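Local coordinates for N-acetylglucosamine 2-epimerase (Xylella fastidiosa, PDB 3GT5), which probably isomerises a sugar, as a member of the N-acylglucosamine 2-epimerase family, at residues L144-Y156 with R197-Q209. Sequence-based numbering, arbitrary orientation.
Sequences LERHFWDAEYGLY and RALVLADRITRRQ
Arg197 lies flat on the indole of Trp149 where a beta hairpin, strands 149-150 and 155-160, packs against helix 192-211 in the (alpha/alpha)6 barrel expected of this epimerase family. The guanidinium and ring planes are only 4° apart, and CZ of Arg197 sits 3.6 Å from the centroid of the six-membered ring of Trp149, a cation-pi stack. Two bends in the arginine chain, at chi2 (58°) and chi3 (55°), fold it back over this face and bring CD against the same ring as a CH-pi contact. Its NH1 is gripped twice near the guanidinium plane: it donates to Glu145 OE2 at 2.7 Å, on the syn side, somewhat out of the carboxylate plane, and to Tyr156 OH at 2.9 Å. The salt bridge thus ties helix 133-147 to helix 192-211, and probably offsets the arginine's charge beside the aromatic rings. Tyr156 in turn lays its ring over the edge of Trp149, and Leu201 CD2 closes on both, 3.9 Å from Trp149 CZ3. Further along, Leu155 CD2 packs against Leu201, Arg204 CB and Ile205, 3.6 Å from Ile205 CD1, while Leu155 CD1 lies beside Arg208 NH2. At the hairpin turn Gly154, with positive phi, runs against Val200 and Arg204; its buried carbonyl O, near Val200 CG1, has no polar partner. Two waters link this turn to the helix, one bridging Ala151 O and Arg204 NH2. Arg208 NH2, also held by Gln209 OE1, whose NE2 bonds to Trp225 O, donates to Tyr153 O at 2.9 Å, on a lone pair in the carbonyl plane.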
ATOM      1  N   LEU A 144      -9.734  13.525 -10.229  1.00 18.44           N
ATOM      2  CA  LEU A 144      -9.694  13.698  -8.777  1.00 18.23           C
ATOM      3  C   LEU A 144     -10.099  15.116  -8.371  1.00 18.38           C
ATOM      4  O   LEU A 144     -10.866  15.307  -7.423  1.00 18.08           O
ATOM      5  CB  LEU A 144      -8.295  13.321  -8.239  1.00 18.53           C
ATOM      6  CG  LEU A 144      -8.026  11.815  -8.275  1.00 16.63           C
ATOM      7  CD1 LEU A 144      -6.510  11.605  -8.110  1.00 21.60           C
ATOM      8  CD2 LEU A 144      -8.814  11.134  -7.169  1.00 19.18           C
ATOM      9  N   GLU A 145      -9.592  16.138  -9.071  1.00 19.67           N
ATOM     10  CA  GLU A 145      -9.956  17.526  -8.701  1.00 20.73           C
ATOM     11  C   GLU A 145     -11.430  17.800  -8.957  1.00 21.31           C
ATOM     12  O   GLU A 145     -12.077  18.533  -8.223  1.00 21.28           O
ATOM     13  CB  GLU A 145      -9.143  18.541  -9.526  1.00 21.31           C
ATOM     14  CG  GLU A 145      -7.653  18.701  -9.102  1.00 25.65           C
ATOM     15  CD  GLU A 145      -7.389  19.053  -7.633  1.00 28.25           C
ATOM     16  OE1 GLU A 145      -7.281  20.243  -7.250  1.00 31.29           O
ATOM     17  OE2 GLU A 145      -7.196  18.112  -6.859  1.00 27.47           O
ATOM     18  N   ARG A 146     -11.945  17.253 -10.045  1.00 21.04           N
ATOM     19  CA  ARG A 146     -13.334  17.479 -10.465  1.00 22.26           C
ATOM     20  C   ARG A 146     -14.309  16.864  -9.481  1.00 21.41           C
ATOM     21  O   ARG A 146     -15.313  17.485  -9.173  1.00 21.63           O
ATOM     22  CB  ARG A 146     -13.545  16.884 -11.863  1.00 23.48           C
ATOM     23  CG  ARG A 146     -14.893  17.092 -12.584  1.00 27.96           C
ATOM     24  CD  ARG A 146     -14.733  16.661 -14.086  1.00 33.77           C
ATOM     25  NE  ARG A 146     -13.656  17.459 -14.717  1.00 38.90           N
ATOM     26  CZ  ARG A 146     -12.460  17.038 -15.189  1.00 38.07           C
ATOM     27  NH1 ARG A 146     -12.071  15.735 -15.235  1.00 34.50           N
ATOM     28  NH2 ARG A 146     -11.630  17.981 -15.655  1.00 36.70           N
ATOM     29  N   HIS A 147     -14.029  15.653  -8.992  1.00 20.51           N
ATOM     30  CA  HIS A 147     -15.020  14.919  -8.201  1.00 19.30           C
ATOM     31  C   HIS A 147     -14.668  14.647  -6.745  1.00 17.92           C
ATOM     32  O   HIS A 147     -15.560  14.658  -5.878  1.00 20.04           O
ATOM     33  CB  HIS A 147     -15.331  13.577  -8.851  1.00 19.29           C
ATOM     34  CG  HIS A 147     -15.860  13.680 -10.243  1.00 20.97           C
ATOM     35  ND1 HIS A 147     -17.085  14.254 -10.541  1.00 23.04           N
ATOM     36  CD2 HIS A 147     -15.362  13.216 -11.415  1.00 24.06           C
ATOM     37  CE1 HIS A 147     -17.306  14.142 -11.843  1.00 22.84           C
ATOM     38  NE2 HIS A 147     -16.275  13.523 -12.397  1.00 23.53           N
ATOM     39  N   PHE A 148     -13.408  14.321  -6.466  1.00 16.22           N
ATOM     40  CA  PHE A 148     -13.044  13.802  -5.166  1.00 15.61           C
ATOM     41  C   PHE A 148     -12.451  14.814  -4.180  1.00 16.66           C
ATOM     42  O   PHE A 148     -12.586  14.692  -2.988  1.00 17.07           O
ATOM     43  CB  PHE A 148     -12.040  12.650  -5.339  1.00 15.74           C
ATOM     44  CG  PHE A 148     -12.634  11.424  -5.907  1.00 17.66           C
ATOM     45  CD1 PHE A 148     -13.070  10.389  -5.073  1.00 16.67           C
ATOM     46  CD2 PHE A 148     -12.760  11.273  -7.275  1.00 19.30           C
ATOM     47  CE1 PHE A 148     -13.618   9.263  -5.578  1.00 19.16           C
ATOM     48  CE2 PHE A 148     -13.341  10.104  -7.805  1.00 20.57           C
ATOM     49  CZ  PHE A 148     -13.762   9.105  -6.954  1.00 19.56           C
ATOM     50  N   TRP A 149     -11.707  15.792  -4.679  1.00 17.64           N
ATOM     51  CA  TRP A 149     -10.996  16.712  -3.818  1.00 17.68           C
ATOM     52  C   TRP A 149     -11.947  17.631  -3.062  1.00 19.09           C
ATOM     53  O   TRP A 149     -12.887  18.190  -3.645  1.00 19.43           O
ATOM     54  CB  TRP A 149     -10.036  17.533  -4.658  1.00 17.78           C
ATOM     55  CG  TRP A 149      -9.227  18.497  -3.890  1.00 16.56           C
ATOM     56  CD1 TRP A 149      -9.153  19.837  -4.134  1.00 20.86           C
ATOM     57  CD2 TRP A 149      -8.276  18.232  -2.826  1.00 17.14           C
ATOM     58  NE1 TRP A 149      -8.274  20.430  -3.272  1.00 19.45           N
ATOM     59  CE2 TRP A 149      -7.723  19.469  -2.455  1.00 17.55           C
ATOM     60  CE3 TRP A 149      -7.870  17.079  -2.133  1.00 16.08           C
ATOM     61  CZ2 TRP A 149      -6.758  19.595  -1.443  1.00 18.41           C
ATOM     62  CZ3 TRP A 149      -6.913  17.206  -1.132  1.00 16.45           C
ATOM     63  CH2 TRP A 149      -6.357  18.447  -0.804  1.00 18.50           C
ATOM     64  N   ASP A 150     -11.717  17.791  -1.770  1.00 18.10           N
ATOM     65  CA  ASP A 150     -12.501  18.746  -0.955  1.00 20.29           C
ATOM     66  C   ASP A 150     -11.535  19.769  -0.368  1.00 21.31           C
ATOM     67  O   ASP A 150     -10.967  19.580   0.736  1.00 20.06           O
ATOM     68  CB  ASP A 150     -13.237  17.943   0.123  1.00 20.86           C
ATOM     69  CG  ASP A 150     -14.333  18.724   0.844  1.00 26.46           C
ATOM     70  OD1 ASP A 150     -14.490  19.954   0.681  1.00 31.02           O
ATOM     71  OD2 ASP A 150     -15.005  18.023   1.624  1.00 34.50           O
ATOM     72  N   ALA A 151     -11.354  20.886  -1.077  1.00 22.11           N
ATOM     73  CA  ALA A 151     -10.354  21.891  -0.661  1.00 23.50           C
ATOM     74  C   ALA A 151     -10.521  22.415   0.783  1.00 23.75           C
ATOM     75  O   ALA A 151      -9.536  22.695   1.468  1.00 25.25           O
ATOM     76  CB  ALA A 151     -10.396  23.071  -1.644  1.00 24.14           C
ATOM     77  N   GLU A 152     -11.756  22.486   1.261  1.00 22.87           N
ATOM     78  CA  GLU A 152     -12.080  23.031   2.574  1.00 23.83           C
ATOM     79  C   GLU A 152     -11.412  22.188   3.687  1.00 21.75           C
ATOM     80  O   GLU A 152     -10.995  22.714   4.731  1.00 22.06           O
ATOM     81  CB  GLU A 152     -13.624  23.067   2.712  1.00 25.19           C
ATOM     82  CG  GLU A 152     -14.187  23.034   4.096  1.00 30.54           C
ATOM     83  CD  GLU A 152     -15.680  23.371   4.150  1.00 34.88           C
ATOM     84  OE1 GLU A 152     -16.487  22.805   3.381  1.00 36.51           O
ATOM     85  OE2 GLU A 152     -16.053  24.192   5.008  1.00 41.72           O
ATOM     86  N   TYR A 153     -11.325  20.878   3.441  1.00 19.46           N
ATOM     87  CA  TYR A 153     -10.726  19.943   4.384  1.00 18.84           C
ATOM     88  C   TYR A 153      -9.283  19.541   4.038  1.00 18.76           C
ATOM     89  O   TYR A 153      -8.570  19.045   4.895  1.00 18.71           O
ATOM     90  CB  TYR A 153     -11.584  18.735   4.541  1.00 18.75           C
ATOM     91  CG  TYR A 153     -12.891  19.020   5.228  1.00 18.97           C
ATOM     92  CD1 TYR A 153     -12.957  19.175   6.614  1.00 24.08           C
ATOM     93  CD2 TYR A 153     -14.037  19.195   4.510  1.00 20.28           C
ATOM     94  CE1 TYR A 153     -14.204  19.442   7.254  1.00 23.36           C
ATOM     95  CE2 TYR A 153     -15.257  19.502   5.146  1.00 20.53           C
ATOM     96  CZ  TYR A 153     -15.329  19.588   6.479  1.00 23.35           C
ATOM     97  OH  TYR A 153     -16.569  19.836   7.070  1.00 23.92           O
ATOM     98  N   GLY A 154      -8.850  19.791   2.819  1.00 17.45           N
ATOM     99  CA  GLY A 154      -7.518  19.362   2.364  1.00 18.36           C
ATOM    100  C   GLY A 154      -7.362  17.849   2.216  1.00 16.52           C
ATOM    101  O   GLY A 154      -6.250  17.304   2.361  1.00 15.64           O
ATOM    102  N   LEU A 155      -8.493  17.191   1.975  1.00 16.58           N
ATOM    103  CA  LEU A 155      -8.592  15.731   1.817  1.00 16.73           C
ATOM    104  C   LEU A 155      -9.580  15.277   0.735  1.00 16.30           C
ATOM    105  O   LEU A 155     -10.552  15.989   0.429  1.00 17.35           O
ATOM    106  CB  LEU A 155      -9.013  15.121   3.165  1.00 17.18           C
ATOM    107  CG  LEU A 155      -8.048  15.314   4.312  1.00 16.44           C
ATOM    108  CD1 LEU A 155      -8.719  15.056   5.667  1.00 16.65           C
ATOM    109  CD2 LEU A 155      -6.830  14.419   4.098  1.00 17.43           C
ATOM    110  N   TYR A 156      -9.387  14.060   0.194  1.00 14.06           N
ATOM    111  CA  TYR A 156     -10.259  13.484  -0.793  1.00 14.95           C
ATOM    112  C   TYR A 156     -11.410  12.751  -0.111  1.00 16.03           C
ATOM    113  O   TYR A 156     -11.220  12.072   0.929  1.00 15.84           O
ATOM    114  CB  TYR A 156      -9.499  12.493  -1.707  1.00 13.57           C
ATOM    115  CG  TYR A 156      -8.457  13.171  -2.577  1.00 14.78           C
ATOM    116  CD1 TYR A 156      -8.799  13.773  -3.791  1.00 16.40           C
ATOM    117  CD2 TYR A 156      -7.133  13.237  -2.177  1.00 15.34           C
ATOM    118  CE1 TYR A 156      -7.835  14.428  -4.553  1.00 15.77           C
ATOM    119  CE2 TYR A 156      -6.182  13.863  -2.951  1.00 15.37           C
ATOM    120  CZ  TYR A 156      -6.529  14.433  -4.124  1.00 15.59           C
ATOM    121  OH  TYR A 156      -5.536  15.038  -4.848  1.00 20.10           O
ATOM    122  N   ARG A 197       0.745  18.332  -2.909  1.00 15.95           N
ATOM    123  CA  ARG A 197      -0.521  17.667  -2.531  1.00 16.00           C
ATOM    124  C   ARG A 197      -0.222  16.546  -1.563  1.00 15.89           C
ATOM    125  O   ARG A 197      -0.979  16.313  -0.600  1.00 16.12           O
ATOM    126  CB  ARG A 197      -1.252  17.191  -3.756  1.00 14.83           C
ATOM    127  CG  ARG A 197      -2.560  16.489  -3.502  1.00 17.18           C
ATOM    128  CD  ARG A 197      -3.553  17.331  -2.741  1.00 17.94           C
ATOM    129  NE  ARG A 197      -3.832  18.620  -3.360  1.00 17.58           N
ATOM    130  CZ  ARG A 197      -4.761  18.863  -4.278  1.00 17.84           C
ATOM    131  NH1 ARG A 197      -5.524  17.903  -4.797  1.00 18.25           N
ATOM    132  NH2 ARG A 197      -4.916  20.120  -4.706  1.00 20.89           N
ATOM    133  N   ALA A 198       0.854  15.812  -1.815  1.00 15.93           N
ATOM    134  CA  ALA A 198       1.258  14.773  -0.829  1.00 16.67           C
ATOM    135  C   ALA A 198       1.478  15.329   0.544  1.00 16.27           C
ATOM    136  O   ALA A 198       1.066  14.744   1.569  1.00 15.55           O
ATOM    137  CB  ALA A 198       2.530  14.002  -1.317  1.00 15.61           C
ATOM    138  N   LEU A 199       2.137  16.487   0.624  1.00 15.35           N
ATOM    139  CA  LEU A 199       2.414  17.110   1.901  1.00 16.37           C
ATOM    140  C   LEU A 199       1.157  17.565   2.608  1.00 15.47           C
ATOM    141  O   LEU A 199       1.091  17.424   3.842  1.00 17.29           O
ATOM    142  CB  LEU A 199       3.391  18.302   1.757  1.00 16.86           C
ATOM    143  CG  LEU A 199       3.800  18.946   3.098  1.00 17.67           C
ATOM    144  CD1 LEU A 199       4.603  17.996   3.988  1.00 18.59           C
ATOM    145  CD2 LEU A 199       4.556  20.319   2.841  1.00 21.72           C
ATOM    146  N   VAL A 200       0.231  18.180   1.864  1.00 15.98           N
ATOM    147  CA  VAL A 200      -1.079  18.618   2.422  1.00 16.78           C
ATOM    148  C   VAL A 200      -1.817  17.402   3.055  1.00 15.33           C
ATOM    149  O   VAL A 200      -2.265  17.473   4.211  1.00 15.95           O
ATOM    150  CB  VAL A 200      -1.998  19.289   1.386  1.00 18.12           C
ATOM    151  CG1 VAL A 200      -3.436  19.533   1.983  1.00 22.36           C
ATOM    152  CG2 VAL A 200      -1.404  20.621   0.868  1.00 21.43           C
ATOM    153  N   LEU A 201      -1.880  16.309   2.321  1.00 15.06           N
ATOM    154  CA  LEU A 201      -2.553  15.075   2.798  1.00 14.50           C
ATOM    155  C   LEU A 201      -1.882  14.575   4.072  1.00 15.37           C
ATOM    156  O   LEU A 201      -2.568  14.241   5.060  1.00 15.17           O
ATOM    157  CB  LEU A 201      -2.514  13.979   1.737  1.00 15.20           C
ATOM    158  CG  LEU A 201      -3.245  14.180   0.414  1.00 15.34           C
ATOM    159  CD1 LEU A 201      -2.966  12.999  -0.572  1.00 16.67           C
ATOM    160  CD2 LEU A 201      -4.769  14.398   0.605  1.00 17.03           C
ATOM    161  N   ALA A 202      -0.544  14.489   4.066  1.00 14.88           N
ATOM    162  CA  ALA A 202       0.182  14.106   5.301  1.00 15.63           C
ATOM    163  C   ALA A 202      -0.092  15.014   6.508  1.00 16.08           C
ATOM    164  O   ALA A 202      -0.320  14.553   7.609  1.00 15.53           O
ATOM    165  CB  ALA A 202       1.704  13.998   5.052  1.00 15.00           C
ATOM    166  N   ASP A 203      -0.105  16.317   6.285  1.00 15.62           N
ATOM    167  CA  ASP A 203      -0.367  17.253   7.350  1.00 17.38           C
ATOM    168  C   ASP A 203      -1.780  17.060   7.921  1.00 16.64           C
ATOM    169  O   ASP A 203      -1.970  16.932   9.155  1.00 16.96           O
ATOM    170  CB  ASP A 203      -0.216  18.652   6.822  1.00 18.07           C
ATOM    171  CG  ASP A 203      -0.698  19.690   7.833  1.00 25.46           C
ATOM    172  OD1 ASP A 203      -0.228  19.670   8.969  1.00 25.06           O
ATOM    173  OD2 ASP A 203      -1.649  20.457   7.499  1.00 36.33           O
ATOM    174  N   ARG A 204      -2.754  16.985   7.034  1.00 15.89           N
ATOM    175  CA  ARG A 204      -4.162  16.876   7.464  1.00 16.93           C
ATOM    176  C   ARG A 204      -4.391  15.567   8.218  1.00 16.92           C
ATOM    177  O   ARG A 204      -5.044  15.551   9.273  1.00 17.48           O
ATOM    178  CB  ARG A 204      -5.116  16.982   6.286  1.00 16.74           C
ATOM    179  CG  ARG A 204      -5.145  18.328   5.598  1.00 20.24           C
ATOM    180  CD  ARG A 204      -5.464  19.489   6.514  1.00 24.17           C
ATOM    181  NE  ARG A 204      -5.586  20.692   5.669  1.00 27.86           N
ATOM    182  CZ  ARG A 204      -4.556  21.439   5.281  1.00 28.95           C
ATOM    183  NH1 ARG A 204      -3.339  21.158   5.711  1.00 31.78           N
ATOM    184  NH2 ARG A 204      -4.741  22.494   4.475  1.00 28.12           N
ATOM    185  N   ILE A 205      -3.874  14.472   7.698  1.00 15.57           N
ATOM    186  CA  ILE A 205      -4.088  13.169   8.390  1.00 16.19           C
ATOM    187  C   ILE A 205      -3.218  13.022   9.670  1.00 16.78           C
ATOM    188  O   ILE A 205      -3.728  12.664  10.758  1.00 15.98           O
ATOM    189  CB  ILE A 205      -3.831  11.981   7.445  1.00 15.90           C
ATOM    190  CG1 ILE A 205      -4.790  11.978   6.246  1.00 16.16           C
ATOM    191  CG2 ILE A 205      -3.925  10.612   8.218  1.00 17.36           C
ATOM    192  CD1 ILE A 205      -6.338  11.808   6.559  1.00 19.30           C
ATOM    193  N   THR A 206      -1.900  13.165   9.554  1.00 15.69           N
ATOM    194  CA  THR A 206      -1.008  12.786  10.661  1.00 16.73           C
ATOM    195  C   THR A 206      -0.927  13.856  11.770  1.00 17.07           C
ATOM    196  O   THR A 206      -0.469  13.549  12.820  1.00 17.71           O
ATOM    197  CB  THR A 206       0.398  12.380  10.216  1.00 16.74           C
ATOM    198  OG1 THR A 206       1.104  13.567   9.762  1.00 16.48           O
ATOM    199  CG2 THR A 206       0.336  11.317   9.133  1.00 16.97           C
ATOM    200  N   ARG A 207      -1.389  15.082  11.500  1.00 17.90           N
ATOM    201  CA  ARG A 207      -1.465  16.132  12.509  1.00 18.53           C
ATOM    202  C   ARG A 207      -2.898  16.440  12.888  1.00 18.57           C
ATOM    203  O   ARG A 207      -3.289  16.119  14.021  1.00 19.33           O
ATOM    204  CB  ARG A 207      -0.679  17.372  12.093  1.00 18.30           C
ATOM    205  CG  ARG A 207       0.797  17.050  11.908  1.00 19.09           C
ATOM    206  CD  ARG A 207       1.714  18.239  12.246  1.00 20.95           C
ATOM    207  NE  ARG A 207       1.573  19.253  11.238  1.00 21.99           N
ATOM    208  CZ  ARG A 207       2.254  20.394  11.209  1.00 22.71           C
ATOM    209  NH1 ARG A 207       2.050  21.225  10.205  1.00 22.89           N
ATOM    210  NH2 ARG A 207       3.099  20.717  12.183  1.00 23.55           N
ATOM    211  N   ARG A 208      -3.690  17.025  11.991  1.00 18.70           N
ATOM    212  CA  ARG A 208      -5.056  17.401  12.368  1.00 17.99           C
ATOM    213  C   ARG A 208      -5.936  16.230  12.783  1.00 18.58           C
ATOM    214  O   ARG A 208      -6.554  16.274  13.854  1.00 18.95           O
ATOM    215  CB  ARG A 208      -5.743  18.155  11.256  1.00 18.66           C
ATOM    216  CG  ARG A 208      -6.949  18.907  11.750  1.00 22.53           C
ATOM    217  CD  ARG A 208      -7.661  19.562  10.556  1.00 27.19           C
ATOM    218  NE  ARG A 208      -8.179  18.586   9.577  1.00 29.88           N
ATOM    219  CZ  ARG A 208      -8.579  18.891   8.335  1.00 32.56           C
ATOM    220  NH1 ARG A 208      -8.534  20.157   7.898  1.00 32.88           N
ATOM    221  NH2 ARG A 208      -9.017  17.941   7.513  1.00 30.83           N
ATOM    222  N   GLN A 209      -6.027  15.230  11.929  1.00 16.84           N
ATOM    223  CA  GLN A 209      -6.909  14.090  12.240  1.00 17.60           C
ATOM    224  C   GLN A 209      -6.377  13.270  13.395  1.00 16.92           C
ATOM    225  O   GLN A 209      -7.171  12.809  14.242  1.00 16.88           O
ATOM    226  CB  GLN A 209      -7.213  13.195  11.022  1.00 17.36           C
ATOM    227  CG  GLN A 209      -7.884  13.914   9.805  1.00 18.52           C
ATOM    228  CD  GLN A 209      -9.132  14.669  10.186  1.00 18.23           C
ATOM    229  OE1 GLN A 209      -9.233  15.874   9.956  1.00 22.11           O
ATOM    230  NE2 GLN A 209     -10.106  13.962  10.750  1.00 18.69           N
TER
HETATM  231  O   HOH W   1      -7.399  22.811   3.264  1.00 29.74           O
HETATM  232  O   HOH W   2      -8.089  22.072   5.575  1.00 33.51           O